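Local coordinates for CIR protein (Plasmodium chabaudi chabaudi, PDB 6ZYV) that is of unknown function but belongs to the Plasmodium interspersed repeat family, variant antigens of malaria parasites that are probably associated with infected red blood cells, at residues A5-Y10 against A88-L93; L95-N100 against K156-F161; I144-M149 against Y208-P213; K151-K156 against Q193-D198. The protein carries 5 engineered substitutions. All coordinates share one frame; numbering follows the deposited sequence.

Interaction 1 of 4, residues A5-Y10 against A88-L93; sequences ADNLKY and AGYAIL. Engineered in segment 5-10: A5 (natural residue Ser).
The phenol ring of Y90 and the side-chain amide of N7 are the flat groups here, their planes 43° apart, and what approaches the ring from segment 5-10 comes obliquely around its hydroxyl end. Both approaching atoms come from one side of the ring plane. N7 OD1 lies toward the CE2 side, 3.5 Å from Y90 CE2, and L8 CD2 lies by CZ and the hydroxyl, 3.8 Å from Y90 CZ. The hydroxyl is thus bordered by two unlike groups: N7 OD1 is 3.2 Å from Y90 OH, while L8 CD2 is 3.7 Å from the same oxygen. Both side chains cross that of Y90 at about a right angle. N7 can reach it because its CG sits between the backbone N and the carbonyl carbon (chi1 67°), which brings the amide oxygen round to the phenol. The backbones stay far apart, the CA atoms of L8 and Y90 being 9.7 Å from each other; the long side chain of Y90 spans most of that distance and is met by N7 and L8. The contact is buried and joins the start of helix 8-20 to helix 81-101 of an all-helical fold. Around it, L8 also packs on L164 and Y168 of helix 154-174, and Y90 on F70 of helix 55-71 and I214 of helix 213-226.

Interaction 2 of 4, residues L95-N100 against K156-F161; sequences LSYILN and KFYDIF
Y97, the residue that meets Y158 across this contact, sits in a helical turn closed by the bond from N100 N to S96 O, at 2.9 Å the kind of polar bond that holds the segment itself rather than the interface. The interface is a helix-to-helix packing of the all-helical ectodomain, with helix 81-101 against helix 154-174, and it is built on an offset aromatic stack. The ring centroids of Y97 and Y158 are 4.4 Å apart and the planes are inclined by 10°, close to parallel. The displacement places Y158 CE2 above one face of the Y97 ring, toward its rim, 3.5 Å from Y97 CG. Seen from the other partner, the Y158 face receives the root of the Y97 side chain as well as its ring. The CA atoms of Y97 and Y158 are 7.0 Å apart. The Y158 ring is carried outward with CG nearly opposite the backbone N, whereas the Y97 torsion is well short of that staggered position (chi1 149°), a turn that may cost some strain. Both tyrosines are buried: Y97 also borders D19 and T29, while Y158 touches I15 of helix 8-20. Y97 CB completes the overlap with a CH-pi contact, 3.7 Å from the centroid of the Y158 ring and only 6° off the ring normal.

Interaction 3 of 4, residues I144-M149 against Y208-P213; sequences IDLMNM and YKQILP
L146 with Q210 and M147 with I211 are the two pairs of this contact, a packing of the C-terminal part of helix 134-149 against the short, weakly bonded helix 206-211. L146 gives up the largest area. Both of its methyls abut Q210 CB, with L146 CD1 3.7 Å and L146 CD2 3.8 Å from that carbon. The same methyls lie over one face of the glutamine amide: L146 CD1 is 3.8 Å from Q210 NE2 and L146 CD2 is 4.0 Å from Q210 OE1. The two side chains cross at about a right angle. Of the four residues only Q210 is exposed, and its aliphatic root covers a buried leucine. I211 and Q210 give up practically the same area. The nearest partner of I211 in segment 144-149 is M147, whose CB bond starts away from helix 206-211 but whose chain bends at chi2 and chi3 (-69° and 98°) and brings the methyl back. I211 is also packed against I154 and F157, which extends the contact toward helix 154-174. Within segment 144-149, I144 O accepts bonds from both the backbone N and ND2 of N148. Across the contact, M147 CE ends 3.8 Å from I211 CG2.

Interaction 4 of 4, residues K151-K156 against Q193-D198; sequences KAIIPK and QKFLND. Engineered in segment 151-156: A152 (natural residue Ser).
Two helix ends meet in this contact: the entry into helix 154-174 and the last turns of helix 181-198, joined through the ring of F195. The ring presents its edge to segment 151-156. F195 CE1 is 3.8 Å from K156 CB, and the backbone at K156 C lies equally near. The same ring atom is 4.1 Å from I153 O, which also lies at the edge, near the ring plane. Next to it, F195 CZ faces I153 CB at 4.1 Å. F195 reaches this position with CG roughly anti to the backbone N (chi1 160°), its ring tip nearing the partner although its CB bond does not aim there. K156 contributes its CB, while its extended chain leads away toward N199, to which NZ makes a weak hydrogen bond. On helix 181-198, K194 NZ and D198 OD2 form a salt bridge of 3.0 Å, with D198 OD2 using its syn lone pair. F195 continues inward onto F157, I160 and Y208. The chemistry implies a chiefly apolar joint, in which an aromatic C-H edge beside I153 O may add slight electrostatic attraction. At 7.0 Å, K156 NZ and D198 OD2 could attract each other only at long range.

From the N terminus, interaction 1 closes first, bringing the start of helix 8-20 onto helix 81-101 across a loop that holds the disulfides C21-C32, C42-C52 and C74-C79. The same helix then opens interaction 2, which closes on helix 154-174. Before it closes, interactions 3 and 4 have opened, at 144-149 and 151-156, so both cross interaction 2. Interaction 4 closes at 193-198 and lies nested inside the loop that interaction 3 closes at 208-213. Interactions 2 and 4 share K156. L93 packs on Y158, F157 and F161, and F157 reaches both I211 and F195, making helix 154-174 the common neighbour of all four contacts.

Interaction 1 of 4, residues A5-Y10 against A88-L93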
loop_
_atom_site.group_PDB
_atom_site.type_symbol
_atom_site.label_atom_id
_atom_site.label_comp_id
_atom_site.label_asym_id
_atom_site.label_seq_id
_atom_site.Cartn_x
_atom_site.Cartn_y
_atom_site.Cartn_z
ATOM N N ALA A 5 -10.588 -10.507 -0.269
ATOM C CA ALA A 5 -10.137 -11.303 -1.417
ATOM C C ALA A 5 -8.595 -11.523 -1.390
ATOM O O ALA A 5 -7.881 -10.840 -0.636
ATOM C CB ALA A 5 -10.568 -10.614 -2.717
ATOM N N ASP A 6 -8.077 -12.455 -2.241
ATOM C CA ASP A 6 -6.644 -12.745 -2.361
ATOM C C ASP A 6 -5.860 -11.606 -3.048
ATOM O O ASP A 6 -4.747 -11.832 -3.514
ATOM C CB ASP A 6 -6.445 -14.079 -3.108
ATOM C CG ASP A 6 -5.079 -14.740 -2.958
ATOM O OD1 ASP A 6 -4.401 -14.485 -1.931
ATOM O OD2 ASP A 6 -4.689 -15.524 -3.872
ATOM N N ASN A 7 -6.430 -10.383 -3.085
ATOM C CA ASN A 7 -5.858 -9.197 -3.717
ATOM C C ASN A 7 -4.469 -8.852 -3.223
ATOM O O ASN A 7 -3.685 -8.302 -4.002
ATOM C CB ASN A 7 -6.797 -7.986 -3.574
ATOM C CG ASN A 7 -6.974 -7.468 -2.158
ATOM O OD1 ASN A 7 -6.086 -6.826 -1.576
ATOM N ND2 ASN A 7 -8.110 -7.756 -1.554
ATOM N N LEU A 8 -4.155 -9.160 -1.941
ATOM C CA LEU A 8 -2.831 -8.844 -1.391
ATOM C C LEU A 8 -1.707 -9.563 -2.075
ATOM O O LEU A 8 -0.602 -9.044 -2.118
ATOM C CB LEU A 8 -2.720 -9.020 0.127
ATOM C CG LEU A 8 -3.329 -7.949 1.003
ATOM C CD1 LEU A 8 -2.889 -8.107 2.409
ATOM C CD2 LEU A 8 -2.908 -6.564 0.581
ATOM N N LYS A 9 -1.981 -10.711 -2.692
ATOM C CA LYS A 9 -1.012 -11.457 -3.487
ATOM C C LYS A 9 -0.379 -10.530 -4.557
ATOM O O LYS A 9 0.840 -10.475 -4.677
ATOM C CB LYS A 9 -1.729 -12.647 -4.156
ATOM C CG LYS A 9 -0.866 -13.477 -5.083
ATOM C CD LYS A 9 -1.687 -14.611 -5.694
ATOM C CE LYS A 9 -0.861 -15.524 -6.580
ATOM N NZ LYS A 9 -1.715 -16.505 -7.314
ATOM N N TYR A 10 -1.212 -9.689 -5.184
ATOM C CA TYR A 10 -0.785 -8.763 -6.224
ATOM C C TYR A 10 -0.372 -7.417 -5.662
ATOM O O TYR A 10 0.628 -6.883 -6.109
ATOM C CB TYR A 10 -1.877 -8.592 -7.294
ATOM C CG TYR A 10 -2.251 -9.902 -7.923
ATOM C CD1 TYR A 10 -1.330 -10.617 -8.671
ATOM C CD2 TYR A 10 -3.493 -10.487 -7.677
ATOM C CE1 TYR A 10 -1.661 -11.843 -9.234
ATOM C CE2 TYR A 10 -3.817 -11.735 -8.186
ATOM C CZ TYR A 10 -2.908 -12.403 -8.983
ATOM O OH TYR A 10 -3.260 -13.631 -9.503
ATOM N N ALA A 88 -7.363 2.593 -3.373
ATOM C CA ALA A 88 -6.901 3.956 -3.072
ATOM C C ALA A 88 -6.228 3.977 -1.686
ATOM O O ALA A 88 -5.189 4.602 -1.510
ATOM C CB ALA A 88 -8.063 4.933 -3.097
ATOM N N GLY A 89 -6.783 3.226 -0.747
ATOM C CA GLY A 89 -6.236 3.113 0.588
ATOM C C GLY A 89 -4.863 2.485 0.625
ATOM O O GLY A 89 -4.015 2.972 1.372
ATOM N N TYR A 90 -4.618 1.411 -0.175
ATOM C CA TYR A 90 -3.295 0.766 -0.229
ATOM C C TYR A 90 -2.261 1.693 -0.819
ATOM O O TYR A 90 -1.161 1.776 -0.281
ATOM C CB TYR A 90 -3.310 -0.517 -1.071
ATOM C CG TYR A 90 -4.098 -1.650 -0.482
ATOM C CD1 TYR A 90 -3.939 -2.013 0.843
ATOM C CD2 TYR A 90 -4.934 -2.425 -1.275
ATOM C CE1 TYR A 90 -4.645 -3.073 1.381
ATOM C CE2 TYR A 90 -5.654 -3.474 -0.748
ATOM C CZ TYR A 90 -5.511 -3.793 0.582
ATOM O OH TYR A 90 -6.212 -4.885 1.006
ATOM N N ALA A 91 -2.599 2.379 -1.917
ATOM C CA ALA A 91 -1.704 3.283 -2.627
ATOM C C ALA A 91 -1.372 4.498 -1.775
ATOM O O ALA A 91 -0.222 4.912 -1.722
ATOM C CB ALA A 91 -2.340 3.718 -3.950
ATOM N N ILE A 92 -2.371 5.052 -1.073
ATOM C CA ILE A 92 -2.168 6.215 -0.208
ATOM C C ILE A 92 -1.416 5.844 1.080
ATOM O O ILE A 92 -0.659 6.662 1.598
ATOM C CB ILE A 92 -3.509 6.944 0.017
ATOM C CG1 ILE A 92 -3.933 7.607 -1.323
ATOM C CG2 ILE A 92 -3.443 7.987 1.156
ATOM C CD1 ILE A 92 -5.345 8.081 -1.377
ATOM N N LEU A 93 -1.516 4.592 1.526
ATOM C CA LEU A 93 -0.740 4.086 2.656
ATOM C C LEU A 93 0.727 4.013 2.222
ATOM O O LEU A 93 1.603 4.445 2.965
ATOM C CB LEU A 93 -1.244 2.687 3.089
ATOM C CG LEU A 93 -0.450 2.014 4.209
ATOM C CD1 LEU A 93 -0.505 2.869 5.502
ATOM C CD2 LEU A 93 -0.950 0.554 4.448
#

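Interaction 2 of 4, residues L95-N100 against K156-F161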
loop_
_atom_site.group_PDB
_atom_site.type_symbol
_atom_site.label_atom_id
_atom_site.label_comp_id
_atom_site.label_asym_id
_atom_site.label_seq_id
_atom_site.Cartn_x
_atom_site.Cartn_y
_atom_site.Cartn_z
ATOM N N LEU A 95 2.094 5.779 -0.222
ATOM C CA LEU A 95 2.490 7.157 -0.420
ATOM C C LEU A 95 2.869 7.816 0.912
ATOM O O LEU A 95 3.875 8.524 0.971
ATOM C CB LEU A 95 1.386 7.924 -1.159
ATOM C CG LEU A 95 1.729 9.369 -1.545
ATOM C CD1 LEU A 95 2.992 9.439 -2.394
ATOM C CD2 LEU A 95 0.536 10.044 -2.239
ATOM N N SER A 96 2.110 7.532 1.992
ATOM C CA SER A 96 2.396 8.052 3.336
ATOM C C SER A 96 3.731 7.539 3.829
ATOM O O SER A 96 4.503 8.296 4.404
ATOM C CB SER A 96 1.306 7.639 4.318
ATOM O OG SER A 96 0.072 8.122 3.831
ATOM N N TYR A 97 4.012 6.256 3.595
ATOM C CA TYR A 97 5.274 5.635 3.953
ATOM C C TYR A 97 6.433 6.351 3.219
ATOM O O TYR A 97 7.422 6.692 3.853
ATOM C CB TYR A 97 5.231 4.109 3.682
ATOM C CG TYR A 97 6.567 3.510 3.316
ATOM C CD1 TYR A 97 7.522 3.253 4.287
ATOM C CD2 TYR A 97 6.897 3.251 1.989
ATOM C CE1 TYR A 97 8.769 2.743 3.952
ATOM C CE2 TYR A 97 8.153 2.780 1.635
ATOM C CZ TYR A 97 9.086 2.510 2.620
ATOM O OH TYR A 97 10.335 2.017 2.281
ATOM N N ILE A 98 6.310 6.572 1.900
ATOM C CA ILE A 98 7.341 7.237 1.096
ATOM C C ILE A 98 7.599 8.659 1.587
ATOM O O ILE A 98 8.752 9.034 1.801
ATOM C CB ILE A 98 6.940 7.235 -0.411
ATOM C CG1 ILE A 98 6.922 5.805 -0.957
ATOM C CG2 ILE A 98 7.852 8.177 -1.262
ATOM C CD1 ILE A 98 8.251 5.117 -0.928
ATOM N N LEU A 99 6.540 9.436 1.792
ATOM C CA LEU A 99 6.684 10.798 2.269
ATOM C C LEU A 99 7.293 10.832 3.670
ATOM O O LEU A 99 8.130 11.682 3.938
ATOM C CB LEU A 99 5.361 11.574 2.177
ATOM C CG LEU A 99 4.794 11.777 0.755
ATOM C CD1 LEU A 99 3.592 12.700 0.787
ATOM C CD2 LEU A 99 5.840 12.374 -0.208
ATOM N N ASN A 100 6.955 9.867 4.524
ATOM C CA ASN A 100 7.550 9.771 5.852
ATOM C C ASN A 100 9.065 9.478 5.734
ATOM O O ASN A 100 9.847 10.045 6.499
ATOM C CB ASN A 100 6.849 8.695 6.689
ATOM C CG ASN A 100 7.391 8.611 8.093
ATOM O OD1 ASN A 100 8.091 7.672 8.462
ATOM N ND2 ASN A 100 7.110 9.620 8.888
ATOM N N LYS A 156 4.757 2.753 11.779
ATOM C CA LYS A 156 4.824 1.455 12.462
ATOM C C LYS A 156 3.737 0.497 11.958
ATOM O O LYS A 156 3.977 -0.701 11.846
ATOM C CB LYS A 156 4.750 1.631 13.990
ATOM C CG LYS A 156 5.997 2.298 14.535
ATOM C CD LYS A 156 5.890 2.686 16.026
ATOM C CE LYS A 156 6.973 3.678 16.434
ATOM N NZ LYS A 156 6.930 4.045 17.890
ATOM N N PHE A 157 2.563 1.020 11.606
ATOM C CA PHE A 157 1.477 0.211 11.059
ATOM C C PHE A 157 1.911 -0.371 9.706
ATOM O O PHE A 157 1.626 -1.537 9.400
ATOM C CB PHE A 157 0.197 1.078 10.931
ATOM C CG PHE A 157 -0.990 0.401 10.302
ATOM C CD1 PHE A 157 -1.916 -0.284 11.075
ATOM C CD2 PHE A 157 -1.180 0.437 8.935
ATOM C CE1 PHE A 157 -3.021 -0.895 10.488
ATOM C CE2 PHE A 157 -2.281 -0.185 8.353
ATOM C CZ PHE A 157 -3.182 -0.860 9.130
ATOM N N TYR A 158 2.616 0.435 8.904
ATOM C CA TYR A 158 3.147 0.023 7.603
ATOM C C TYR A 158 4.159 -1.114 7.749
ATOM O O TYR A 158 4.180 -2.008 6.923
ATOM C CB TYR A 158 3.803 1.225 6.876
ATOM C CG TYR A 158 4.145 0.890 5.443
ATOM C CD1 TYR A 158 3.164 0.866 4.463
ATOM C CD2 TYR A 158 5.422 0.484 5.089
ATOM C CE1 TYR A 158 3.456 0.517 3.144
ATOM C CE2 TYR A 158 5.720 0.100 3.774
ATOM C CZ TYR A 158 4.734 0.133 2.798
ATOM O OH TYR A 158 5.007 -0.236 1.495
ATOM N N ASP A 159 4.986 -1.099 8.801
ATOM C CA ASP A 159 5.919 -2.196 9.080
ATOM C C ASP A 159 5.162 -3.517 9.335
ATOM O O ASP A 159 5.602 -4.567 8.881
ATOM C CB ASP A 159 6.822 -1.855 10.266
ATOM C CG ASP A 159 7.927 -0.880 9.881
ATOM O OD1 ASP A 159 8.363 -0.902 8.705
ATOM O OD2 ASP A 159 8.355 -0.084 10.753
ATOM N N ILE A 160 4.011 -3.458 10.020
ATOM C CA ILE A 160 3.166 -4.634 10.230
ATOM C C ILE A 160 2.617 -5.120 8.868
ATOM O O ILE A 160 2.633 -6.314 8.586
ATOM C CB ILE A 160 2.024 -4.317 11.222
ATOM C CG1 ILE A 160 2.588 -3.789 12.567
ATOM C CG2 ILE A 160 1.119 -5.531 11.421
ATOM C CD1 ILE A 160 3.481 -4.768 13.292
ATOM N N PHE A 161 2.163 -4.186 8.024
ATOM C CA PHE A 161 1.664 -4.498 6.691
ATOM C C PHE A 161 2.754 -5.179 5.843
ATOM O O PHE A 161 2.481 -6.114 5.088
ATOM C CB PHE A 161 1.175 -3.202 6.013
ATOM C CG PHE A 161 0.777 -3.374 4.574
ATOM C CD1 PHE A 161 -0.301 -4.160 4.230
ATOM C CD2 PHE A 161 1.497 -2.771 3.565
ATOM C CE1 PHE A 161 -0.671 -4.318 2.907
ATOM C CE2 PHE A 161 1.116 -2.927 2.238
ATOM C CZ PHE A 161 0.039 -3.704 1.919
#

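Interaction 3 of 4, residues I144-M149 against Y208-P213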
loop_
_atom_site.group_PDB
_atom_site.type_symbol
_atom_site.label_atom_id
_atom_site.label_comp_id
_atom_site.label_asym_id
_atom_site.label_seq_id
_atom_site.Cartn_x
_atom_site.Cartn_y
_atom_site.Cartn_z
ATOM N N ILE A 144 -6.549 10.320 2.708
ATOM C CA ILE A 144 -5.527 11.287 3.141
ATOM C C ILE A 144 -5.816 11.757 4.579
ATOM O O ILE A 144 -4.911 11.803 5.417
ATOM C CB ILE A 144 -5.416 12.470 2.132
ATOM C CG1 ILE A 144 -4.732 12.026 0.859
ATOM C CG2 ILE A 144 -4.721 13.703 2.739
ATOM C CD1 ILE A 144 -4.884 13.032 -0.285
ATOM N N ASP A 145 -7.079 12.028 4.872
ATOM C CA ASP A 145 -7.497 12.454 6.201
ATOM C C ASP A 145 -7.272 11.343 7.232
ATOM O O ASP A 145 -6.834 11.622 8.345
ATOM C CB ASP A 145 -8.953 12.913 6.184
ATOM C CG ASP A 145 -9.348 13.695 7.416
ATOM O OD1 ASP A 145 -8.546 14.558 7.856
ATOM O OD2 ASP A 145 -10.459 13.446 7.953
ATOM N N LEU A 146 -7.500 10.082 6.840
ATOM C CA LEU A 146 -7.250 8.934 7.678
ATOM C C LEU A 146 -5.762 8.801 7.978
ATOM O O LEU A 146 -5.426 8.480 9.105
ATOM C CB LEU A 146 -7.759 7.657 7.025
ATOM C CG LEU A 146 -9.234 7.396 7.206
ATOM C CD1 LEU A 146 -9.675 6.247 6.322
ATOM C CD2 LEU A 146 -9.597 7.198 8.715
ATOM N N MET A 147 -4.883 9.060 7.006
ATOM C CA MET A 147 -3.438 8.999 7.251
ATOM C C MET A 147 -3.010 10.051 8.252
ATOM O O MET A 147 -2.177 9.760 9.108
ATOM C CB MET A 147 -2.616 9.083 5.947
ATOM C CG MET A 147 -2.966 7.991 4.931
ATOM S SD MET A 147 -2.494 6.314 5.387
ATOM C CE MET A 147 -4.023 5.676 6.046
ATOM N N ASN A 148 -3.616 11.257 8.184
ATOM C CA ASN A 148 -3.348 12.349 9.107
ATOM C C ASN A 148 -3.906 12.081 10.486
ATOM O O ASN A 148 -3.254 12.402 11.463
ATOM C CB ASN A 148 -3.884 13.676 8.557
ATOM C CG ASN A 148 -2.904 14.323 7.622
ATOM O OD1 ASN A 148 -2.045 15.103 8.062
ATOM N ND2 ASN A 148 -2.981 13.981 6.335
ATOM N N MET A 149 -5.090 11.473 10.575
ATOM C CA MET A 149 -5.705 11.131 11.865
ATOM C C MET A 149 -4.887 10.078 12.630
ATOM O O MET A 149 -4.909 10.046 13.857
ATOM C CB MET A 149 -7.133 10.599 11.663
ATOM C CG MET A 149 -8.175 11.650 11.250
ATOM S SD MET A 149 -8.159 13.207 12.159
ATOM C CE MET A 149 -9.493 14.138 11.273
ATOM N N TYR A 208 -8.739 4.356 13.653
ATOM C CA TYR A 208 -7.998 3.115 13.597
ATOM C C TYR A 208 -8.848 2.035 12.902
ATOM O O TYR A 208 -8.330 1.315 12.059
ATOM C CB TYR A 208 -7.511 2.664 14.964
ATOM C CG TYR A 208 -6.565 1.494 14.823
ATOM C CD1 TYR A 208 -5.260 1.679 14.373
ATOM C CD2 TYR A 208 -7.004 0.188 15.036
ATOM C CE1 TYR A 208 -4.412 0.601 14.150
ATOM C CE2 TYR A 208 -6.159 -0.896 14.836
ATOM C CZ TYR A 208 -4.862 -0.681 14.391
ATOM O OH TYR A 208 -4.006 -1.723 14.155
ATOM N N LYS A 209 -10.185 2.014 13.171
ATOM C CA LYS A 209 -11.150 1.062 12.592
ATOM C C LYS A 209 -11.185 1.090 11.067
ATOM O O LYS A 209 -11.544 0.082 10.434
ATOM C CB LYS A 209 -12.587 1.273 13.152
ATOM C CG LYS A 209 -12.886 0.767 14.596
ATOM C CD LYS A 209 -13.869 1.769 15.335
ATOM C CE LYS A 209 -15.272 1.334 15.743
ATOM N NZ LYS A 209 -16.046 2.422 16.433
ATOM N N GLN A 210 -10.828 2.238 10.462
ATOM C CA GLN A 210 -10.822 2.367 9.014
ATOM C C GLN A 210 -9.522 1.921 8.369
ATOM O O GLN A 210 -9.522 1.679 7.162
ATOM C CB GLN A 210 -11.186 3.779 8.571
ATOM C CG GLN A 210 -12.632 4.146 8.818
ATOM C CD GLN A 210 -13.132 5.152 7.806
ATOM O OE1 GLN A 210 -13.486 6.280 8.152
ATOM N NE2 GLN A 210 -13.167 4.772 6.526
ATOM N N ILE A 211 -8.404 1.843 9.119
ATOM C CA ILE A 211 -7.150 1.310 8.523
ATOM C C ILE A 211 -6.960 -0.181 8.877
ATOM O O ILE A 211 -6.386 -0.922 8.097
ATOM C CB ILE A 211 -5.898 2.161 8.824
ATOM C CG1 ILE A 211 -5.575 2.165 10.327
ATOM C CG2 ILE A 211 -6.137 3.561 8.326
ATOM C CD1 ILE A 211 -4.246 2.811 10.675
ATOM N N LEU A 212 -7.492 -0.617 10.034
ATOM C CA LEU A 212 -7.466 -2.003 10.469
ATOM C C LEU A 212 -7.885 -3.037 9.369
ATOM O O LEU A 212 -7.174 -4.029 9.245
ATOM C CB LEU A 212 -8.307 -2.165 11.741
ATOM C CG LEU A 212 -8.413 -3.565 12.340
ATOM C CD1 LEU A 212 -7.040 -4.163 12.605
ATOM C CD2 LEU A 212 -9.238 -3.530 13.629
ATOM N N PRO A 213 -8.946 -2.840 8.534
ATOM C CA PRO A 213 -9.278 -3.854 7.503
ATOM C C PRO A 213 -8.142 -4.292 6.573
ATOM O O PRO A 213 -8.184 -5.406 6.077
ATOM C CB PRO A 213 -10.417 -3.206 6.715
ATOM C CG PRO A 213 -11.082 -2.340 7.731
ATOM C CD PRO A 213 -9.940 -1.752 8.528
#

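Interaction 4 of 4, residues K151-K156 against Q193-D198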
loop_
_atom_site.group_PDB
_atom_site.type_symbol
_atom_site.label_atom_id
_atom_site.label_comp_id
_atom_site.label_asym_id
_atom_site.label_seq_id
_atom_site.Cartn_x
_atom_site.Cartn_y
_atom_site.Cartn_z
ATOM N N LYS A 151 -1.431 9.675 11.914
ATOM C CA LYS A 151 -0.047 9.991 11.532
ATOM C C LYS A 151 1.006 9.449 12.496
ATOM O O LYS A 151 2.020 8.932 12.025
ATOM C CB LYS A 151 0.170 11.481 11.248
ATOM C CG LYS A 151 -0.096 12.434 12.400
ATOM C CD LYS A 151 0.288 13.852 11.991
ATOM C CE LYS A 151 -0.304 14.900 12.890
ATOM N NZ LYS A 151 -1.696 15.235 12.485
ATOM N N ALA A 152 0.748 9.492 13.816
ATOM C CA ALA A 152 1.684 8.954 14.798
ATOM C C ALA A 152 1.936 7.434 14.679
ATOM O O ALA A 152 3.053 7.008 14.945
ATOM C CB ALA A 152 1.238 9.302 16.208
ATOM N N ILE A 153 0.942 6.631 14.241
ATOM C CA ILE A 153 1.133 5.194 14.115
ATOM C C ILE A 153 1.341 4.713 12.681
ATOM O O ILE A 153 1.757 3.572 12.511
ATOM C CB ILE A 153 0.024 4.347 14.809
ATOM C CG1 ILE A 153 -1.392 4.840 14.517
ATOM C CG2 ILE A 153 0.200 4.292 16.315
ATOM C CD1 ILE A 153 -2.116 4.040 13.582
ATOM N N ILE A 154 1.024 5.517 11.659
ATOM C CA ILE A 154 1.126 5.052 10.264
ATOM C C ILE A 154 2.512 4.412 9.911
ATOM O O ILE A 154 2.488 3.301 9.373
ATOM C CB ILE A 154 0.677 6.129 9.234
ATOM C CG1 ILE A 154 -0.862 6.290 9.280
ATOM C CG2 ILE A 154 1.125 5.779 7.803
ATOM C CD1 ILE A 154 -1.657 4.977 9.012
ATOM N N PRO A 155 3.697 5.001 10.213
ATOM C CA PRO A 155 4.968 4.311 9.877
ATOM C C PRO A 155 5.127 2.919 10.509
ATOM O O PRO A 155 5.540 1.999 9.829
ATOM C CB PRO A 155 6.039 5.286 10.367
ATOM C CG PRO A 155 5.378 6.609 10.346
ATOM C CD PRO A 155 3.967 6.330 10.800
ATOM N N LYS A 156 4.757 2.753 11.779
ATOM C CA LYS A 156 4.824 1.455 12.462
ATOM C C LYS A 156 3.737 0.497 11.958
ATOM O O LYS A 156 3.977 -0.701 11.846
ATOM C CB LYS A 156 4.750 1.631 13.990
ATOM C CG LYS A 156 5.997 2.298 14.535
ATOM C CD LYS A 156 5.890 2.686 16.026
ATOM C CE LYS A 156 6.973 3.678 16.434
ATOM N NZ LYS A 156 6.930 4.045 17.890
ATOM N N GLN A 193 0.425 -7.640 18.164
ATOM C CA GLN A 193 0.019 -7.422 19.554
ATOM C C GLN A 193 0.986 -6.437 20.227
ATOM O O GLN A 193 0.545 -5.539 20.927
ATOM C CB GLN A 193 -0.001 -8.751 20.337
ATOM C CG GLN A 193 -0.437 -8.608 21.804
ATOM C CD GLN A 193 -1.877 -8.168 21.921
ATOM O OE1 GLN A 193 -2.806 -8.963 21.762
ATOM N NE2 GLN A 193 -2.102 -6.885 22.198
ATOM N N LYS A 194 2.293 -6.562 19.943
ATOM C CA LYS A 194 3.315 -5.665 20.453
ATOM C C LYS A 194 3.118 -4.256 19.879
ATOM O O LYS A 194 3.304 -3.284 20.600
ATOM C CB LYS A 194 4.719 -6.198 20.157
ATOM C CG LYS A 194 5.820 -5.368 20.798
ATOM C CD LYS A 194 7.172 -6.095 20.829
ATOM C CE LYS A 194 8.278 -5.238 21.411
ATOM N NZ LYS A 194 8.716 -4.197 20.450
ATOM N N PHE A 195 2.717 -4.140 18.612
ATOM C CA PHE A 195 2.440 -2.846 17.990
ATOM C C PHE A 195 1.268 -2.128 18.735
ATOM O O PHE A 195 1.345 -0.930 18.985
ATOM C CB PHE A 195 2.145 -3.030 16.487
ATOM C CG PHE A 195 1.393 -1.896 15.832
ATOM C CD1 PHE A 195 2.047 -0.728 15.463
ATOM C CD2 PHE A 195 0.026 -1.981 15.631
ATOM C CE1 PHE A 195 1.344 0.325 14.916
ATOM C CE2 PHE A 195 -0.683 -0.923 15.088
ATOM C CZ PHE A 195 -0.025 0.220 14.728
ATOM N N LEU A 196 0.202 -2.864 19.076
ATOM C CA LEU A 196 -0.951 -2.305 19.776
ATOM C C LEU A 196 -0.559 -1.837 21.173
ATOM O O LEU A 196 -0.957 -0.745 21.593
ATOM C CB LEU A 196 -2.098 -3.331 19.860
ATOM C CG LEU A 196 -2.699 -3.799 18.526
ATOM C CD1 LEU A 196 -3.778 -4.889 18.739
ATOM C CD2 LEU A 196 -3.263 -2.623 17.744
ATOM N N ASN A 197 0.233 -2.667 21.886
ATOM C CA ASN A 197 0.709 -2.405 23.245
ATOM C C ASN A 197 1.711 -1.263 23.290
ATOM O O ASN A 197 1.515 -0.347 24.057
ATOM C CB ASN A 197 1.301 -3.672 23.884
ATOM C CG ASN A 197 0.320 -4.803 24.044
ATOM O OD1 ASN A 197 -0.860 -4.666 23.731
ATOM N ND2 ASN A 197 0.766 -5.957 24.525
ATOM N N ASP A 198 2.758 -1.289 22.477
ATOM C CA ASP A 198 3.784 -0.258 22.475
ATOM C C ASP A 198 3.247 1.111 22.099
ATOM O O ASP A 198 3.722 2.117 22.617
ATOM C CB ASP A 198 4.919 -0.608 21.500
ATOM C CG ASP A 198 5.811 -1.767 21.899
ATOM O OD1 ASP A 198 5.633 -2.304 23.029
ATOM O OD2 ASP A 198 6.680 -2.144 21.083
#